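Local coordinates for abhydrolase domain-containing protein (PDB 5H3H) that probably hydrolyses carboxylic esters as an alpha/beta-hydrolase-fold esterase and may also form peracids, binding ethaneperoxoic acid in its pocket, at residues B[28-33]-B[190-195]. Numbering follows the deposited sequence.
Sequences HGWPAN and IQSAIA. With F50 (ethaneperoxoic acid), chain D.
Trp30 reaches from its loop to helix 186-198, where its CD1 meets Ser192 CB at 3.7 Å, NE1 comes to 3.9 Å from Ala193 N, and CZ2 to 4.3 Å from Ala193 CB. CG lies anti to the backbone N (chi1 176°) and beside the carbonyl carbon, which directs the indole across to the helix. There NE1 donates to Thr189 O, so the ring's one polar atom is satisfied although buried. Small residues suit this side of the helix, facing a broad indole. Ser192 OG, beside its backbone N, bonds to Gly188 O and Tyr59 OH, leaving CB to the indole. The HGWP loop follows strand 23-27 of the alpha/beta-hydrolase fold, where such enzymes form the oxyanion hole. Trp30 N donates to F50 O (2.9 Å, 158°); Met97 N, in the likely nucleophile elbow, and His248 NE2 also bond to the ligand. Gly29 has no side chain, so F50 OX1 approaches its CA to 3.7 Å. Its carbonyl oxygen, close to the imidazole plane, is gripped from opposite faces by Ala32 N and His28 ND1 (2.8 Å). Asn33 CA sits 3.5 Å above that ring's centre; Pro31 CB, after a cis peptide, lies 3.6 Å above one indole face, toward its rim.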
ATOM      1  N   HIS B  28      -7.875  19.241   5.473  1.00 17.83           N
ATOM      2  CA  HIS B  28      -9.066  19.961   5.978  1.00 17.63           C
ATOM      3  C   HIS B  28     -10.376  19.175   5.893  1.00 18.71           C
ATOM      4  O   HIS B  28     -10.503  18.167   5.197  1.00 15.19           O
ATOM      5  CB  HIS B  28      -9.162  21.332   5.292  1.00 17.77           C
ATOM      6  CG  HIS B  28      -9.504  21.305   3.830  1.00 17.79           C
ATOM      7  ND1 HIS B  28     -10.796  21.205   3.367  1.00 16.95           N
ATOM      8  CD2 HIS B  28      -8.718  21.366   2.724  1.00 21.54           C
ATOM      9  CE1 HIS B  28     -10.796  21.206   2.045  1.00 19.45           C
ATOM     10  NE2 HIS B  28      -9.551  21.356   1.626  1.00 19.72           N
ATOM     11  N   GLY B  29     -11.393  19.676   6.587  1.00 20.09           N
ATOM     12  CA  GLY B  29     -12.717  19.058   6.457  1.00 19.51           C
ATOM     13  C   GLY B  29     -13.534  19.697   5.352  1.00 18.72           C
ATOM     14  O   GLY B  29     -13.128  20.701   4.774  1.00 17.67           O
ATOM     15  N   TRP B  30     -14.677  19.080   5.086  1.00 20.78           N
ATOM     16  CA  TRP B  30     -15.682  19.586   4.157  1.00 22.56           C
ATOM     17  C   TRP B  30     -16.451  20.735   4.864  1.00 23.92           C
ATOM     18  O   TRP B  30     -16.822  20.554   6.038  1.00 20.94           O
ATOM     19  CB  TRP B  30     -16.609  18.445   3.800  1.00 23.73           C
ATOM     20  CG  TRP B  30     -17.783  18.778   2.909  1.00 24.14           C
ATOM     21  CD1 TRP B  30     -17.827  18.670   1.560  1.00 25.64           C
ATOM     22  CD2 TRP B  30     -19.081  19.218   3.321  1.00 23.44           C
ATOM     23  NE1 TRP B  30     -19.058  19.038   1.094  1.00 26.57           N
ATOM     24  CE2 TRP B  30     -19.858  19.364   2.154  1.00 25.39           C
ATOM     25  CE3 TRP B  30     -19.665  19.505   4.566  1.00 22.81           C
ATOM     26  CZ2 TRP B  30     -21.205  19.785   2.193  1.00 25.91           C
ATOM     27  CZ3 TRP B  30     -20.965  19.936   4.599  1.00 24.50           C
ATOM     28  CH2 TRP B  30     -21.729  20.079   3.437  1.00 23.50           C
ATOM     29  N   PRO B  31     -16.746  21.860   4.186  1.00 23.50           N
ATOM     30  CA  PRO B  31     -16.295  22.188   2.835  1.00 21.23           C
ATOM     31  C   PRO B  31     -15.424  23.425   2.918  1.00 20.67           C
ATOM     32  O   PRO B  31     -15.677  24.453   2.287  1.00 21.41           O
ATOM     33  CB  PRO B  31     -17.597  22.423   2.107  1.00 22.46           C
ATOM     34  CG  PRO B  31     -18.482  23.034   3.197  1.00 20.51           C
ATOM     35  CD  PRO B  31     -17.927  22.684   4.527  1.00 20.92           C
ATOM     36  N   ALA B  32     -14.367  23.326   3.735  1.00 17.61           N
ATOM     37  CA  ALA B  32     -13.575  24.495   4.053  1.00 17.97           C
ATOM     38  C   ALA B  32     -12.301  24.500   3.150  1.00 18.09           C
ATOM     39  O   ALA B  32     -12.384  24.184   1.935  1.00 17.30           O
ATOM     40  CB  ALA B  32     -13.251  24.491   5.517  1.00 16.56           C
ATOM     41  N   ASN B  33     -11.170  24.902   3.730  1.00 16.83           N
ATOM     42  CA  ASN B  33      -9.840  24.778   3.088  1.00 18.20           C
ATOM     43  C   ASN B  33      -8.747  24.762   4.158  1.00 18.14           C
ATOM     44  O   ASN B  33      -9.071  24.883   5.326  1.00 13.94           O
ATOM     45  CB  ASN B  33      -9.589  25.848   2.002  1.00 17.29           C
ATOM     46  CG  ASN B  33      -9.650  27.258   2.529  1.00 18.05           C
ATOM     47  OD1 ASN B  33      -8.841  27.647   3.350  1.00 18.79           O
ATOM     48  ND2 ASN B  33     -10.573  28.049   2.002  1.00 18.45           N
ATOM     49  N   ILE B 190     -20.645  19.637  -3.665  1.00 19.74           N
ATOM     50  CA  ILE B 190     -21.635  18.566  -3.919  1.00 22.46           C
ATOM     51  C   ILE B 190     -21.012  17.168  -4.077  1.00 20.12           C
ATOM     52  O   ILE B 190     -21.414  16.232  -3.403  1.00 22.30           O
ATOM     53  CB  ILE B 190     -22.507  18.933  -5.116  1.00 22.75           C
ATOM     54  CG1 ILE B 190     -23.454  20.078  -4.672  1.00 24.77           C
ATOM     55  CG2 ILE B 190     -23.208  17.726  -5.699  1.00 21.26           C
ATOM     56  CD1 ILE B 190     -24.041  20.821  -5.832  1.00 26.14           C
ATOM     57  N   GLN B 191     -20.067  17.033  -4.987  1.00 20.54           N
ATOM     58  CA  GLN B 191     -19.393  15.751  -5.243  1.00 24.04           C
ATOM     59  C   GLN B 191     -18.712  15.156  -3.993  1.00 23.25           C
ATOM     60  O   GLN B 191     -18.819  13.939  -3.754  1.00 23.70           O
ATOM     61  CB  GLN B 191     -18.386  15.878  -6.411  1.00 26.29           C
ATOM     62  CG  GLN B 191     -18.952  16.314  -7.786  1.00 32.71           C
ATOM     63  CD  GLN B 191     -20.030  15.420  -8.363  1.00 36.01           C
ATOM     64  OE1 GLN B 191     -21.188  15.418  -7.920  1.00 41.07           O
ATOM     65  NE2 GLN B 191     -19.664  14.675  -9.365  1.00 41.82           N
ATOM     66  N   SER B 192     -18.127  15.985  -3.114  1.00 23.26           N
ATOM     67  CA  SER B 192     -17.547  15.475  -1.866  1.00 20.71           C
ATOM     68  C   SER B 192     -18.583  15.035  -0.873  1.00 21.54           C
ATOM     69  O   SER B 192     -18.316  14.104  -0.124  1.00 19.83           O
ATOM     70  CB  SER B 192     -16.671  16.502  -1.151  1.00 23.30           C
ATOM     71  OG  SER B 192     -15.588  16.956  -1.925  1.00 21.71           O
ATOM     72  N   ALA B 193     -19.721  15.743  -0.790  1.00 22.37           N
ATOM     73  CA  ALA B 193     -20.912  15.251  -0.033  1.00 23.19           C
ATOM     74  C   ALA B 193     -21.376  13.876  -0.474  1.00 22.83           C
ATOM     75  O   ALA B 193     -21.735  13.079   0.365  1.00 25.86           O
ATOM     76  CB  ALA B 193     -22.082  16.232  -0.133  1.00 23.26           C
ATOM     77  N   ILE B 194     -21.318  13.581  -1.775  1.00 24.03           N
ATOM     78  CA  ILE B 194     -21.665  12.252  -2.318  1.00 25.32           C
ATOM     79  C   ILE B 194     -20.661  11.172  -1.825  1.00 26.36           C
ATOM     80  O   ILE B 194     -21.060  10.084  -1.453  1.00 30.17           O
ATOM     81  CB  ILE B 194     -21.786  12.308  -3.861  1.00 27.20           C
ATOM     82  CG1 ILE B 194     -23.072  13.049  -4.221  1.00 26.56           C
ATOM     83  CG2 ILE B 194     -21.667  10.918  -4.544  1.00 30.75           C
ATOM     84  CD1 ILE B 194     -23.290  13.221  -5.716  1.00 31.18           C
ATOM     85  N   ALA B 195     -19.374  11.497  -1.834  1.00 24.13           N
ATOM     86  CA  ALA B 195     -18.345  10.627  -1.274  1.00 25.50           C
ATOM     87  C   ALA B 195     -18.556  10.471   0.237  1.00 25.39           C
ATOM     88  O   ALA B 195     -18.482   9.347   0.776  1.00 25.26           O
ATOM     89  CB  ALA B 195     -16.979  11.200  -1.590  1.00 26.48           C
TER
HETATM   90  C   F50 D 301     -16.726  17.118   7.410  1.00 35.95           C
HETATM   91  OX1 F50 D 301     -15.881  19.366   8.298  1.00 40.29           O
HETATM   92  O   F50 D 301     -15.796  16.929   6.654  1.00 32.03           O
HETATM   93  OXT F50 D 301     -16.529  18.104   8.486  1.00 37.85           O
HETATM   94  CH3 F50 D 301     -18.013  16.359   7.244  1.00 38.09           C